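Local coordinates for restriction endonuclease Hpy99I (Helicobacter pylori, PDB 3GOX), which cleaves double-stranded DNA at a specific pseudopalindromic target sequence as a zinc-binding beta-beta-alpha-Me type II restriction endonuclease, at the interface of chains A and B. Residues are numbered along the deposited sequence; one frame, centred on the assembly and turned at random. Chains: chain A/B, Restriction endonuclease Hpy99I.

Contact 1: the interface of chains A and B. Residues chain A 181-182, 186-187, 190; chain B 141-145.
The phenyl ring of A:Phe187 forms the apolar centre of this contact between two copies of Hpy99I. A:Lys182 lays CE over one face and A:Lys186 lays CD over the other, both toward the rim, while CG of B:Glu144 meets the ring edge in plane. The B:Glu144 carboxylate is turned 89° from the ring. Deeper in, A:Phe181 crosses B:Ile142 obliquely, CE1 3.9 Å from the branch methyl CG2.

Outward, lysines of chain A hold the loop 141-145 of chain B. A:Lys182, extended beyond CG, sends NZ to the carbonyl O of B:Cys143 at 3.0 Å, nearly along the C=O axis. A:Lys190 bends at chi3 (75°), so that NZ lies 2.7 Å from B:Glu144 OE2, on the anti lone pair of that oxygen. The same ammonium bonds B:Pro141 O at 2.7 Å from above the carbonyl plane, and water 1 links this pair a second time. At the rim, A:Lys186 NZ makes a longer salt bridge, 3.6 Å, to B:Glu144 OE1, so both carboxylate oxygens face a lysine.

The held loop takes in the end of a CxxC zinc-binding motif (140-143), whose B:Cys143 is a zinc ligand, and the two residues after it; the lysines come from helix 185-197 and the turn just before it.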
loop_
_atom_site.group_PDB
_atom_site.type_symbol
_atom_site.label_atom_id
_atom_site.label_comp_id
_atom_site.label_asym_id
_atom_site.label_seq_id
_atom_site.Cartn_x
_atom_site.Cartn_y
_atom_site.Cartn_z
ATOM N N PHE A 181 -2.826 8.136 -0.689
ATOM C CA PHE A 181 -3.795 9.238 -0.692
ATOM C C PHE A 181 -3.121 10.589 -0.453
ATOM O O PHE A 181 -3.766 11.562 -0.067
ATOM C CB PHE A 181 -4.916 8.922 0.317
ATOM C CG PHE A 181 -5.560 7.577 0.057
ATOM C CD1 PHE A 181 -6.124 7.299 -1.186
ATOM C CD2 PHE A 181 -5.542 6.579 1.009
ATOM C CE1 PHE A 181 -6.678 6.055 -1.461
ATOM C CE2 PHE A 181 -6.103 5.333 0.738
ATOM C CZ PHE A 181 -6.681 5.076 -0.498
ATOM N N LYS A 182 -1.814 10.632 -0.730
ATOM C CA LYS A 182 -1.014 11.864 -0.773
ATOM C C LYS A 182 -0.955 12.585 0.578
ATOM O O LYS A 182 -0.719 13.787 0.625
ATOM C CB LYS A 182 -1.515 12.807 -1.881
ATOM C CG LYS A 182 -1.808 12.109 -3.212
ATOM C CD LYS A 182 -2.298 13.074 -4.297
ATOM C CE LYS A 182 -3.142 12.362 -5.379
ATOM N NZ LYS A 182 -3.467 13.250 -6.556
ATOM N N LYS A 186 -8.276 15.670 1.724
ATOM C CA LYS A 186 -9.132 15.769 0.536
ATOM C C LYS A 186 -9.401 14.390 -0.074
ATOM O O LYS A 186 -10.541 14.055 -0.391
ATOM C CB LYS A 186 -8.491 16.687 -0.519
ATOM C CG LYS A 186 -9.117 16.612 -1.915
ATOM C CD LYS A 186 -8.340 17.449 -2.913
ATOM C CE LYS A 186 -8.878 17.268 -4.316
ATOM N NZ LYS A 186 -8.052 17.981 -5.327
ATOM N N PHE A 187 -8.351 13.591 -0.234
ATOM C CA PHE A 187 -8.502 12.295 -0.893
ATOM C C PHE A 187 -9.073 11.240 0.042
ATOM O O PHE A 187 -9.750 10.316 -0.397
ATOM C CB PHE A 187 -7.183 11.864 -1.554
ATOM C CG PHE A 187 -6.769 12.790 -2.676
ATOM C CD1 PHE A 187 -7.507 12.852 -3.855
ATOM C CD2 PHE A 187 -5.682 13.641 -2.531
ATOM C CE1 PHE A 187 -7.161 13.728 -4.858
ATOM C CE2 PHE A 187 -5.329 14.524 -3.540
ATOM C CZ PHE A 187 -6.072 14.573 -4.706
ATOM N N LYS A 190 -12.693 11.734 -0.135
ATOM C CA LYS A 190 -13.154 11.087 -1.359
ATOM C C LYS A 190 -13.301 9.575 -1.169
ATOM O O LYS A 190 -14.269 8.984 -1.644
ATOM C CB LYS A 190 -12.214 11.398 -2.512
ATOM C CG LYS A 190 -12.356 12.826 -2.994
ATOM C CD LYS A 190 -11.815 12.990 -4.367
ATOM C CE LYS A 190 -12.756 12.400 -5.402
ATOM N NZ LYS A 190 -12.018 12.164 -6.655
ATOM N N PRO B 141 -11.115 7.613 -10.081
ATOM C CA PRO B 141 -12.145 8.378 -9.365
ATOM C C PRO B 141 -11.815 8.712 -7.922
ATOM O O PRO B 141 -12.493 9.554 -7.321
ATOM C CB PRO B 141 -13.361 7.465 -9.416
ATOM C CG PRO B 141 -12.861 6.134 -9.679
ATOM C CD PRO B 141 -11.602 6.282 -10.476
ATOM N N ILE B 142 -10.816 8.044 -7.353
ATOM C CA ILE B 142 -10.420 8.317 -5.968
ATOM C C ILE B 142 -9.266 9.322 -5.922
ATOM O O ILE B 142 -9.441 10.459 -5.482
ATOM C CB ILE B 142 -10.078 7.015 -5.230
ATOM C CG1 ILE B 142 -11.312 6.109 -5.152
ATOM C CG2 ILE B 142 -9.547 7.324 -3.834
ATOM C CD1 ILE B 142 -11.078 4.773 -4.421
ATOM N N CYS B 143 -8.098 8.911 -6.404
ATOM C CA CYS B 143 -6.889 9.739 -6.300
ATOM C C CYS B 143 -6.794 10.836 -7.347
ATOM O O CYS B 143 -5.934 11.686 -7.247
ATOM C CB CYS B 143 -5.628 8.876 -6.352
ATOM S SG CYS B 143 -5.331 8.080 -7.969
ATOM N N GLU B 144 -7.652 10.781 -8.365
ATOM C CA GLU B 144 -7.731 11.783 -9.431
ATOM C C GLU B 144 -6.491 11.861 -10.334
ATOM O O GLU B 144 -6.338 12.800 -11.138
ATOM C CB GLU B 144 -8.118 13.160 -8.861
ATOM C CG GLU B 144 -9.416 13.112 -8.067
ATOM C CD GLU B 144 -9.841 14.471 -7.542
ATOM O OE1 GLU B 144 -9.047 15.428 -7.619
ATOM O OE2 GLU B 144 -10.980 14.575 -7.032
ATOM N N LYS B 145 -5.636 10.852 -10.249
ATOM C CA LYS B 145 -4.449 10.815 -11.077
ATOM C C LYS B 145 -4.816 10.288 -12.455
ATOM O O LYS B 145 -5.562 9.329 -12.599
ATOM C CB LYS B 145 -3.335 9.970 -10.442
ATOM C CG LYS B 145 -2.792 10.526 -9.143
ATOM C CD LYS B 145 -1.389 9.984 -8.734
ATOM C CE LYS B 145 -1.288 8.486 -8.567
ATOM N NZ LYS B 145 -2.104 7.909 -7.468
HETATM O O HOH W 1 -13.315 11.957 -8.787
#

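Contact 2: the interface of chains A and B. Residues chain A 142, 177-178, 181, 185, 188, 191-192, 195; chain B 142, 177-178, 181, 185, 188, 191-192, 195.
No polar atom is held across this contact: nothing bonds a nitrogen or oxygen of one chain to the other, so the count of polar grips is zero. This apolar seam between two copies of a beta-beta-alpha-Me endonuclease pairs helix 185-197 of each about the two-fold axis.

A:Leu188, with CG anti to the carbonyl carbon (chi1 -65°), crosses B:Val191 at about a right angle and B:Leu195 obliquely. Its CD1 packs tightly on CD1 of B:Leu195 at 3.3 Å, and its CB takes CG1 of B:Ile192 at 3.5 Å. Near the axis the ends of the two isoleucines meet, A:Ile192 CD1 lying 3.7 Å from B:Ile192 CD1.

B:Val191 works with both branches. It and A:Leu178 pass each other in opposite directions, B:Val191 CG1, anti to its backbone N (chi1 174°), 3.4 Å from A:Leu178 CD2, tighter than usual. CG2 points elsewhere, reaching CG2 of A:Ile142 at 3.6 Å; it also sits over one face of the B:Phe181 ring, toward the rim, and probably helps to fix that ring's tilt. Each phenyl ring turns its far end to the partner's helix 172-180, where the side-chain-less A:Gly177 and B:Gly177 allow close approach: A:Phe181 CZ stands 3.9 Å from B:Gly177 CA.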
loop_
_atom_site.group_PDB
_atom_site.type_symbol
_atom_site.label_atom_id
_atom_site.label_comp_id
_atom_site.label_asym_id
_atom_site.label_seq_id
_atom_site.Cartn_x
_atom_site.Cartn_y
_atom_site.Cartn_z
ATOM N N ILE A 142 -3.679 4.345 14.237
ATOM C CA ILE A 142 -4.563 4.545 13.093
ATOM C C ILE A 142 -5.446 3.319 12.903
ATOM O O ILE A 142 -6.653 3.380 13.152
ATOM C CB ILE A 142 -3.785 4.914 11.817
ATOM C CG1 ILE A 142 -3.000 6.213 12.039
ATOM C CG2 ILE A 142 -4.751 5.054 10.612
ATOM C CD1 ILE A 142 -2.161 6.647 10.869
ATOM N N GLY A 177 -0.206 3.444 3.286
ATOM C CA GLY A 177 -1.572 3.814 2.934
ATOM C C GLY A 177 -1.778 5.320 2.875
ATOM O O GLY A 177 -2.431 5.835 1.952
ATOM N N LEU A 178 -1.252 6.056 3.855
ATOM C CA LEU A 178 -1.308 7.525 3.839
ATOM C C LEU A 178 -0.765 8.043 2.519
ATOM O O LEU A 178 -1.338 8.955 1.923
ATOM C CB LEU A 178 -0.476 8.133 4.983
ATOM C CG LEU A 178 -0.895 7.804 6.416
ATOM C CD1 LEU A 178 -0.004 8.515 7.427
ATOM C CD2 LEU A 178 -2.312 8.137 6.644
ATOM N N PHE A 181 -2.826 8.136 -0.689
ATOM C CA PHE A 181 -3.795 9.238 -0.692
ATOM C C PHE A 181 -3.121 10.589 -0.453
ATOM O O PHE A 181 -3.766 11.562 -0.067
ATOM C CB PHE A 181 -4.916 8.922 0.317
ATOM C CG PHE A 181 -5.560 7.577 0.057
ATOM C CD1 PHE A 181 -6.124 7.299 -1.186
ATOM C CD2 PHE A 181 -5.542 6.579 1.009
ATOM C CE1 PHE A 181 -6.678 6.055 -1.461
ATOM C CE2 PHE A 181 -6.103 5.333 0.738
ATOM C CZ PHE A 181 -6.681 5.076 -0.498
ATOM N N PRO A 185 -6.126 14.973 3.454
ATOM C CA PRO A 185 -7.513 14.704 3.848
ATOM C C PRO A 185 -8.544 14.828 2.722
ATOM O O PRO A 185 -9.573 14.160 2.777
ATOM C CB PRO A 185 -7.783 15.775 4.907
ATOM C CG PRO A 185 -6.455 16.073 5.476
ATOM C CD PRO A 185 -5.518 16.007 4.312
ATOM N N LEU A 188 -8.829 11.396 1.338
ATOM C CA LEU A 188 -9.430 10.503 2.323
ATOM C C LEU A 188 -10.938 10.706 2.365
ATOM O O LEU A 188 -11.700 9.744 2.472
ATOM C CB LEU A 188 -8.814 10.739 3.701
ATOM C CG LEU A 188 -7.324 10.380 3.762
ATOM C CD1 LEU A 188 -6.758 10.940 5.046
ATOM C CD2 LEU A 188 -7.106 8.882 3.649
ATOM N N VAL A 191 -12.361 8.958 -0.459
ATOM C CA VAL A 191 -12.470 7.532 -0.162
ATOM C C VAL A 191 -13.735 7.231 0.653
ATOM O O VAL A 191 -14.450 6.278 0.371
ATOM C CB VAL A 191 -11.259 7.002 0.623
ATOM C CG1 VAL A 191 -11.473 5.542 0.979
ATOM C CG2 VAL A 191 -9.949 7.173 -0.167
ATOM N N ILE A 192 -13.994 8.047 1.672
ATOM C CA ILE A 192 -15.167 7.859 2.529
ATOM C C ILE A 192 -16.473 7.915 1.731
ATOM O O ILE A 192 -17.344 7.057 1.876
ATOM C CB ILE A 192 -15.195 8.900 3.676
ATOM C CG1 ILE A 192 -14.067 8.613 4.675
ATOM C CG2 ILE A 192 -16.548 8.889 4.393
ATOM C CD1 ILE A 192 -13.943 9.672 5.766
ATOM N N LEU A 195 -16.821 4.825 -0.540
ATOM C CA LEU A 195 -17.212 3.622 0.210
ATOM C C LEU A 195 -18.679 3.688 0.635
ATOM O O LEU A 195 -19.447 2.742 0.414
ATOM C CB LEU A 195 -16.329 3.429 1.448
ATOM C CG LEU A 195 -14.848 3.108 1.227
ATOM C CD1 LEU A 195 -14.075 3.125 2.542
ATOM C CD2 LEU A 195 -14.656 1.773 0.515
ATOM N N ILE B 142 -10.816 8.044 -7.353
ATOM C CA ILE B 142 -10.420 8.317 -5.968
ATOM C C ILE B 142 -9.266 9.322 -5.922
ATOM O O ILE B 142 -9.441 10.459 -5.482
ATOM C CB ILE B 142 -10.078 7.015 -5.230
ATOM C CG1 ILE B 142 -11.312 6.109 -5.152
ATOM C CG2 ILE B 142 -9.547 7.324 -3.834
ATOM C CD1 ILE B 142 -11.078 4.773 -4.421
ATOM N N GLY B 177 -4.696 0.692 -0.991
ATOM C CA GLY B 177 -4.845 1.655 0.093
ATOM C C GLY B 177 -6.113 1.398 0.878
ATOM O O GLY B 177 -6.099 1.450 2.118
ATOM N N LEU B 178 -7.234 1.160 0.189
ATOM C CA LEU B 178 -8.511 0.871 0.866
ATOM C C LEU B 178 -8.318 -0.279 1.836
ATOM O O LEU B 178 -8.793 -0.233 2.961
ATOM C CB LEU B 178 -9.633 0.513 -0.123
ATOM C CG LEU B 178 -10.094 1.589 -1.099
ATOM C CD1 LEU B 178 -11.184 1.052 -2.041
ATOM C CD2 LEU B 178 -10.556 2.825 -0.415
ATOM N N PHE B 181 -6.883 0.186 5.301
ATOM C CA PHE B 181 -7.849 0.764 6.228
ATOM C C PHE B 181 -9.143 -0.047 6.287
ATOM O O PHE B 181 -10.186 0.439 6.706
ATOM C CB PHE B 181 -8.053 2.236 5.877
ATOM C CG PHE B 181 -6.759 2.984 5.835
ATOM C CD1 PHE B 181 -5.949 3.026 6.964
ATOM C CD2 PHE B 181 -6.307 3.585 4.671
ATOM C CE1 PHE B 181 -4.709 3.654 6.930
ATOM C CE2 PHE B 181 -5.090 4.237 4.636
ATOM C CZ PHE B 181 -4.288 4.277 5.770
ATOM N N PRO B 185 -14.912 3.216 6.583
ATOM C CA PRO B 185 -14.896 4.659 6.870
ATOM C C PRO B 185 -14.409 5.043 8.266
ATOM O O PRO B 185 -13.825 6.115 8.423
ATOM C CB PRO B 185 -16.365 5.057 6.719
ATOM C CG PRO B 185 -16.910 4.077 5.752
ATOM C CD PRO B 185 -16.216 2.780 6.058
ATOM N N LEU B 188 -10.775 5.475 8.031
ATOM C CA LEU B 188 -10.485 6.616 7.177
ATOM C C LEU B 188 -10.712 7.929 7.935
ATOM O O LEU B 188 -9.946 8.874 7.781
ATOM C CB LEU B 188 -11.317 6.555 5.889
ATOM C CG LEU B 188 -10.936 5.389 4.956
ATOM C CD1 LEU B 188 -12.107 5.023 4.062
ATOM C CD2 LEU B 188 -9.707 5.732 4.135
ATOM N N VAL B 191 -7.748 8.418 10.067
ATOM C CA VAL B 191 -6.654 8.971 9.281
ATOM C C VAL B 191 -6.805 10.490 9.148
ATOM O O VAL B 191 -5.834 11.229 9.308
ATOM C CB VAL B 191 -6.583 8.346 7.869
ATOM C CG1 VAL B 191 -5.520 9.038 7.030
ATOM C CG2 VAL B 191 -6.283 6.850 7.947
ATOM N N ILE B 192 -8.023 10.949 8.868
ATOM C CA ILE B 192 -8.284 12.381 8.687
ATOM C C ILE B 192 -7.974 13.188 9.945
ATOM O O ILE B 192 -7.303 14.214 9.877
ATOM C CB ILE B 192 -9.739 12.641 8.211
ATOM C CG1 ILE B 192 -9.897 12.157 6.760
ATOM C CG2 ILE B 192 -10.090 14.124 8.305
ATOM C CD1 ILE B 192 -11.325 12.179 6.230
ATOM N N LEU B 195 -4.098 13.295 10.553
ATOM C CA LEU B 195 -3.418 14.245 9.661
ATOM C C LEU B 195 -3.689 15.696 10.068
ATOM O O LEU B 195 -2.763 16.506 10.141
ATOM C CB LEU B 195 -3.839 14.035 8.204
ATOM C CG LEU B 195 -3.420 12.725 7.532
ATOM C CD1 LEU B 195 -4.059 12.591 6.145
ATOM C CD2 LEU B 195 -1.919 12.625 7.419
#

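Contact 3: the interface of chains A and B. Residues chain A 17, 32, 34, 36, 48, 66, 77-78, 82; chain B 135, 137, 146-148, 151-152.
B:Ile148 plugs the tightly packed part of this contact. Both its branches meet A:Phe17, tip to tip, with CG2, anti to the backbone N, 3.8 Å from A:Phe17 CZ; CG2 also reaches CD1 of A:Ile66, and CD1 also rests near CD2 of A:His82. Beside it, A:Ile48 meets B:Val137 end on, CD1 to CG2 at 3.7 Å.

The imidazole of A:His82 is clamped flat: CG2 of A:Ile48 lies 3.6 Å above its plane and over its centre, and the carbonyl O of A:Cys78 sits over the opposite face, toward its rim. Its NE2 hydrogen-bonds OG1 of B:Thr152 at 2.9 Å. That hydroxyl, in the crowded position between backbone N and carbonyl carbon (chi1 64°), also accepts a hydrogen bond from the backbone N-H of B:Ile148, nearly straight (170° at H), with N 2.8 Å from OG1. B:Arg146, bent at chi3, gives NE to A:Ile48 O at 2.8 Å, close to its guanidinium plane.

The looser side runs through water. A:Arg36, its guanidinium lying over CG1 of A:Val34, touches B:Val137 mainly through waters 2 and 3, which bind that residue's backbone O and N.

The site probably docks the SH3-family part of one subunit, with A:Ile66, A:Ile77 and A:His82, onto the endonuclease VII-family part of the other.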
loop_
_atom_site.group_PDB
_atom_site.type_symbol
_atom_site.label_atom_id
_atom_site.label_comp_id
_atom_site.label_asym_id
_atom_site.label_seq_id
_atom_site.Cartn_x
_atom_site.Cartn_y
_atom_site.Cartn_z
ATOM N N PHE A 17 -0.760 7.294 -29.659
ATOM C CA PHE A 17 0.126 8.039 -28.767
ATOM C C PHE A 17 1.323 8.645 -29.487
ATOM O O PHE A 17 1.877 8.055 -30.409
ATOM C CB PHE A 17 0.592 7.134 -27.621
ATOM C CG PHE A 17 -0.496 6.834 -26.634
ATOM C CD1 PHE A 17 -0.785 7.715 -25.611
ATOM C CD2 PHE A 17 -1.265 5.696 -26.766
ATOM C CE1 PHE A 17 -1.819 7.436 -24.727
ATOM C CE2 PHE A 17 -2.293 5.419 -25.884
ATOM C CZ PHE A 17 -2.561 6.301 -24.864
ATOM N N VAL A 32 4.225 13.110 -23.580
ATOM C CA VAL A 32 3.331 12.145 -24.219
ATOM C C VAL A 32 1.932 12.726 -24.318
ATOM O O VAL A 32 1.382 13.282 -23.366
ATOM C CB VAL A 32 3.288 10.805 -23.449
ATOM C CG1 VAL A 32 2.319 9.797 -24.117
ATOM C CG2 VAL A 32 4.697 10.229 -23.380
ATOM N N VAL A 34 -2.101 11.916 -26.404
ATOM C CA VAL A 34 -2.995 11.033 -27.153
ATOM C C VAL A 34 -3.759 11.875 -28.196
ATOM O O VAL A 34 -4.197 13.015 -27.934
ATOM C CB VAL A 34 -3.944 10.272 -26.212
ATOM C CG1 VAL A 34 -4.809 11.192 -25.390
ATOM C CG2 VAL A 34 -4.777 9.279 -27.006
ATOM N N ARG A 36 -6.759 13.166 -30.183
ATOM C CA ARG A 36 -8.182 13.296 -29.875
ATOM C C ARG A 36 -9.048 13.706 -31.057
ATOM O O ARG A 36 -10.257 13.490 -31.047
ATOM C CB ARG A 36 -8.386 14.294 -28.716
ATOM C CG ARG A 36 -7.793 13.856 -27.375
ATOM C CD ARG A 36 -8.166 12.427 -26.953
ATOM N NE ARG A 36 -8.408 12.315 -25.524
ATOM C CZ ARG A 36 -8.493 11.166 -24.865
ATOM N NH1 ARG A 36 -8.302 10.014 -25.499
ATOM N NH2 ARG A 36 -8.743 11.179 -23.556
ATOM N N ILE A 48 -0.956 14.625 -21.615
ATOM C CA ILE A 48 -1.569 14.005 -20.443
ATOM C C ILE A 48 -1.062 14.602 -19.124
ATOM O O ILE A 48 -1.855 14.814 -18.198
ATOM C CB ILE A 48 -1.370 12.474 -20.454
ATOM C CG1 ILE A 48 -2.044 11.887 -21.699
ATOM C CG2 ILE A 48 -1.897 11.832 -19.157
ATOM C CD1 ILE A 48 -1.539 10.513 -22.073
ATOM N N ILE A 66 3.552 2.585 -26.836
ATOM C CA ILE A 66 3.482 2.574 -25.366
ATOM C C ILE A 66 3.893 1.226 -24.766
ATOM O O ILE A 66 4.367 1.173 -23.629
ATOM C CB ILE A 66 2.082 3.005 -24.839
ATOM C CG1 ILE A 66 0.963 2.099 -25.350
ATOM C CG2 ILE A 66 1.857 4.488 -25.138
ATOM C CD1 ILE A 66 -0.430 2.489 -24.847
ATOM N N ILE A 77 7.534 6.091 -19.397
ATOM C CA ILE A 77 6.648 7.254 -19.302
ATOM C C ILE A 77 6.310 7.488 -17.822
ATOM O O ILE A 77 5.795 6.585 -17.153
ATOM C CB ILE A 77 5.357 7.045 -20.081
ATOM C CG1 ILE A 77 5.640 6.703 -21.545
ATOM C CG2 ILE A 77 4.467 8.297 -19.975
ATOM C CD1 ILE A 77 4.393 6.203 -22.323
ATOM N N CYS A 78 6.594 8.687 -17.299
ATOM C CA CYS A 78 6.312 9.013 -15.900
ATOM C C CYS A 78 4.801 9.095 -15.660
ATOM O O CYS A 78 4.079 9.634 -16.488
ATOM C CB CYS A 78 6.980 10.323 -15.516
ATOM S SG CYS A 78 6.552 10.911 -13.857
ATOM N N HIS A 82 4.033 12.442 -17.280
ATOM C CA HIS A 82 3.805 11.769 -18.569
ATOM C C HIS A 82 4.746 12.328 -19.643
ATOM O O HIS A 82 4.362 12.596 -20.781
ATOM C CB HIS A 82 2.315 11.791 -18.985
ATOM C CG HIS A 82 1.484 10.765 -18.278
ATOM N ND1 HIS A 82 0.979 10.956 -17.006
ATOM C CD2 HIS A 82 1.130 9.508 -18.636
ATOM C CE1 HIS A 82 0.327 9.864 -16.627
ATOM N NE2 HIS A 82 0.409 8.968 -17.592
ATOM N N GLY B 135 -4.607 0.761 -22.719
ATOM C CA GLY B 135 -4.035 1.802 -23.552
ATOM C C GLY B 135 -4.879 3.063 -23.664
ATOM O O GLY B 135 -4.517 3.962 -24.400
ATOM N N VAL B 137 -6.667 6.600 -21.897
ATOM C CA VAL B 137 -6.330 7.571 -20.857
ATOM C C VAL B 137 -7.451 7.595 -19.810
ATOM O O VAL B 137 -8.616 7.871 -20.134
ATOM C CB VAL B 137 -6.078 8.955 -21.447
ATOM C CG1 VAL B 137 -5.882 9.991 -20.348
ATOM C CG2 VAL B 137 -4.839 8.925 -22.331
ATOM N N ARG B 146 -4.249 10.910 -13.473
ATOM C CA ARG B 146 -4.410 10.467 -14.853
ATOM C C ARG B 146 -3.368 9.380 -15.134
ATOM O O ARG B 146 -2.268 9.388 -14.566
ATOM C CB ARG B 146 -4.221 11.653 -15.795
ATOM C CG ARG B 146 -5.361 12.647 -15.750
ATOM C CD ARG B 146 -5.196 13.745 -16.775
ATOM N NE ARG B 146 -4.039 14.582 -16.487
ATOM C CZ ARG B 146 -3.999 15.543 -15.572
ATOM N NH1 ARG B 146 -5.061 15.814 -14.815
ATOM N NH2 ARG B 146 -2.880 16.219 -15.382
ATOM N N SER B 147 -3.728 8.442 -16.009
ATOM C CA SER B 147 -2.834 7.353 -16.384
ATOM C C SER B 147 -3.192 6.789 -17.740
ATOM O O SER B 147 -4.272 7.086 -18.275
ATOM C CB SER B 147 -2.853 6.227 -15.352
ATOM O OG SER B 147 -4.165 5.708 -15.153
ATOM N N ILE B 148 -2.277 6.006 -18.295
ATOM C CA ILE B 148 -2.526 5.241 -19.509
ATOM C C ILE B 148 -2.736 3.814 -19.029
ATOM O O ILE B 148 -1.834 3.225 -18.423
ATOM C CB ILE B 148 -1.322 5.303 -20.466
ATOM C CG1 ILE B 148 -1.029 6.750 -20.905
ATOM C CG2 ILE B 148 -1.567 4.410 -21.698
ATOM C CD1 ILE B 148 0.322 6.970 -21.572
ATOM N N VAL B 151 -0.161 0.796 -18.629
ATOM C CA VAL B 151 1.157 1.332 -18.980
ATOM C C VAL B 151 1.693 2.228 -17.868
ATOM O O VAL B 151 2.803 2.009 -17.395
ATOM C CB VAL B 151 1.116 2.070 -20.343
ATOM C CG1 VAL B 151 2.434 2.727 -20.650
ATOM C CG2 VAL B 151 0.734 1.074 -21.420
ATOM N N THR B 152 0.929 3.232 -17.457
ATOM C CA THR B 152 1.371 4.088 -16.325
ATOM C C THR B 152 0.555 3.938 -15.045
ATOM O O THR B 152 0.869 4.565 -14.027
ATOM C CB THR B 152 1.506 5.589 -16.705
ATOM O OG1 THR B 152 0.215 6.130 -17.066
ATOM C CG2 THR B 152 2.498 5.796 -17.854
HETATM O O HOH W 2 -9.437 8.541 -22.720
HETATM O O HOH W 3 -7.420 7.154 -24.767
#

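Contacts 1 and 2 lie about 9 Å apart between the centres of their C-alpha atoms and form one continuous surface: A:Phe181 and B:Ile142 belong to both, and helix 185-197 gives A:Lys186, A:Phe187 and A:Lys190 to contact 1 and its aliphatic residues to contact 2. Contact 3 stands further out, about 18 Å from contact 1 and 26 Å from contact 2 between centres, by the same measure, but its strand 146-148 of chain B directly follows the loop held in contact 1. Since two-fold symmetry repeats contacts 1 and 3 with the chains exchanged, the dimer probably combines a central apolar seam with intertwined outer arms.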